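Local coordinates for protein 3-keto-5-aminohexanoate cleavage enzyme (Ralstonia eutropha, PDB 3C6C) that is a putative metal-dependent beta-keto acid cleavage enzyme with a TIM-barrel fold, probably acting on 3-keto-5-aminohexanoate, at residues S145-T150 with E186-G191. Residues are numbered along the deposited sequence; the frame is centred on the assembly and turned at random. Where two conformers were deposited one is given.
Sequences SLDITT and EVFSPG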
loop_
_atom_site.group_PDB
_atom_site.type_symbol
_atom_site.label_atom_id
_atom_site.label_comp_id
_atom_site.label_asym_id
_atom_site.label_seq_id
_atom_site.Cartn_x
_atom_site.Cartn_y
_atom_site.Cartn_z
ATOM N N SER A 145 -14.889 -9.109 24.933
ATOM C CA SER A 145 -14.077 -9.508 23.771
ATOM C C SER A 145 -14.541 -10.820 23.155
ATOM O O SER A 145 -14.737 -11.838 23.842
ATOM C CB SER A 145 -12.601 -9.618 24.167
ATOM O OG SER A 145 -12.141 -8.381 24.696
ATOM N N LEU A 146 -14.676 -10.776 21.849
ATOM C CA LEU A 146 -15.131 -11.883 21.027
ATOM C C LEU A 146 -14.161 -12.089 19.868
ATOM O O LEU A 146 -14.014 -11.220 18.999
ATOM C CB LEU A 146 -16.516 -11.573 20.471
ATOM C CG LEU A 146 -17.302 -12.751 19.861
ATOM C CD1 LEU A 146 -17.500 -13.869 20.849
ATOM C CD2 LEU A 146 -18.627 -12.263 19.338
ATOM N N ASP A 147 -13.513 -13.244 19.897
ATOM C CA ASP A 147 -12.507 -13.609 18.903
ATOM C C ASP A 147 -13.254 -14.225 17.730
ATOM O O ASP A 147 -13.713 -15.360 17.799
ATOM C CB ASP A 147 -11.489 -14.631 19.438
ATOM C CG ASP A 147 -10.535 -14.046 20.478
ATOM O OD1 ASP A 147 -10.606 -12.851 20.765
ATOM O OD2 ASP A 147 -9.733 -14.814 21.032
ATOM N N ILE A 148 -13.408 -13.451 16.663
ATOM C CA ILE A 148 -14.324 -13.861 15.569
ATOM C C ILE A 148 -13.612 -14.645 14.496
ATOM O O ILE A 148 -13.614 -14.283 13.327
ATOM C CB ILE A 148 -15.150 -12.696 14.973
ATOM C CG1 ILE A 148 -14.283 -11.539 14.478
ATOM C CG2 ILE A 148 -16.219 -12.277 16.004
ATOM C CD1 ILE A 148 -15.090 -10.608 13.571
ATOM N N THR A 149 -13.003 -15.727 14.946
ATOM C CA THR A 149 -12.050 -16.503 14.153
ATOM C C THR A 149 -11.962 -17.956 14.571
ATOM O O THR A 149 -12.194 -18.298 15.714
ATOM C CB THR A 149 -10.619 -15.911 14.299
ATOM O OG1 THR A 149 -9.785 -16.372 13.225
ATOM C CG2 THR A 149 -9.988 -16.293 15.627
ATOM N N THR A 150 -11.619 -18.781 13.593
ATOM C CA THR A 150 -11.196 -20.181 13.803
ATOM C C THR A 150 -9.872 -20.337 13.108
ATOM O O THR A 150 -9.689 -19.917 11.954
ATOM C CB THR A 150 -12.207 -21.216 13.198
ATOM O OG1 THR A 150 -13.383 -21.293 14.008
ATOM C CG2 THR A 150 -11.585 -22.613 13.057
ATOM N N GLU A 186 -12.461 -9.191 17.823
ATOM C CA GLU A 186 -11.025 -9.463 17.716
ATOM C C GLU A 186 -10.742 -10.243 16.432
ATOM O O GLU A 186 -11.250 -11.343 16.208
ATOM C CB GLU A 186 -10.481 -10.229 18.923
ATOM C CG GLU A 186 -11.041 -9.859 20.313
ATOM C CD GLU A 186 -10.701 -8.475 20.825
ATOM O OE1 GLU A 186 -9.836 -7.784 20.234
ATOM O OE2 GLU A 186 -11.307 -8.081 21.871
ATOM N N VAL A 187 -9.906 -9.628 15.609
ATOM C CA VAL A 187 -9.582 -10.129 14.259
ATOM C C VAL A 187 -8.099 -10.397 14.034
ATOM O O VAL A 187 -7.213 -9.662 14.503
ATOM C CB VAL A 187 -10.153 -9.162 13.162
ATOM C CG1 VAL A 187 -11.691 -8.975 13.339
ATOM C CG2 VAL A 187 -9.388 -7.795 13.138
ATOM N N PHE A 188 -7.845 -11.512 13.342
ATOM C CA PHE A 188 -6.484 -12.024 13.108
ATOM C C PHE A 188 -6.107 -12.059 11.641
ATOM O O PHE A 188 -5.006 -12.481 11.276
ATOM C CB PHE A 188 -6.344 -13.435 13.694
ATOM C CG PHE A 188 -6.472 -13.499 15.199
ATOM C CD1 PHE A 188 -7.715 -13.418 15.806
ATOM C CD2 PHE A 188 -5.364 -13.689 15.993
ATOM C CE1 PHE A 188 -7.837 -13.503 17.173
ATOM C CE2 PHE A 188 -5.484 -13.778 17.373
ATOM C CZ PHE A 188 -6.718 -13.688 17.948
ATOM N N SER A 189 -7.044 -11.619 10.805
ATOM C CA SER A 189 -6.927 -11.737 9.340
ATOM C C SER A 189 -7.939 -10.858 8.631
ATOM O O SER A 189 -8.869 -10.403 9.243
ATOM C CB SER A 189 -7.194 -13.171 8.905
ATOM O OG SER A 189 -8.572 -13.492 9.096
ATOM N N PRO A 190 -7.781 -10.664 7.331
ATOM C CA PRO A 190 -8.798 -9.883 6.594
ATOM C C PRO A 190 -10.131 -10.635 6.539
ATOM O O PRO A 190 -11.203 -10.053 6.589
ATOM C CB PRO A 190 -8.174 -9.730 5.208
ATOM C CG PRO A 190 -7.163 -10.786 5.121
ATOM C CD PRO A 190 -6.594 -10.917 6.490
ATOM N N GLY A 191 -10.021 -11.943 6.433
ATOM C CA GLY A 191 -11.185 -12.820 6.401
ATOM C C GLY A 191 -12.039 -12.652 7.635
ATOM O O GLY A 191 -13.262 -12.624 7.573
#
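Glu186 lies beside Asp147 where two neighbouring parallel strands of the TIM barrel, 143-147 and 182-187, reach their C-terminal ends, a worked example of how such a barrel builds the metal-bearing mouth of its sheet. The backbone of Glu186 bridges both sides of Asp147: its N donates to Leu146 O at 2.8 Å, almost straight at 171°, and its O accepts from Ile148 N at 3.1 Å. Both acidic side chains therefore rise from the same face of the sheet, yet their carboxylates stand perpendicular, and Asp147 OD1 meets the aliphatic part of its neighbour, 3.1 Å from Glu186 CG. The Glu186 chain bends at chi2 (-67°), carrying its carboxylate back toward Ser145, with Glu186 OE2 3.0 Å from Ser145 OG; the Ser145 side chain is about 5 Å from the bound nickel. Gln212, on the next strand, holds Glu186 OE1, while Ser145 OG is hydrogen-bonded to Asn101; Glu184 also lies close to Glu186 OE2. On the helix-facing side, Val187 and, just past its strand, Ile148 run side by side in the same direction, CD1 of Ile148 3.8 Å from CG1 of Val187; both touch helix 190-201, and Ile148 also helix 166-179. Ile148 centres an inverse gamma turn. Here Phe188 presents its ring edge to the Asp147 carboxylate, while the Thr149 and Phe188 side chains cross at about a right angle. Thr149 OG1, opposite its own N (chi1 -161°), is hydrogen-bonded to Asp192 OD2, and this rotamer turns the methyl to the ring, which it approaches obliquely, with Thr149 CG2 3.7 Å from Phe188 CD1.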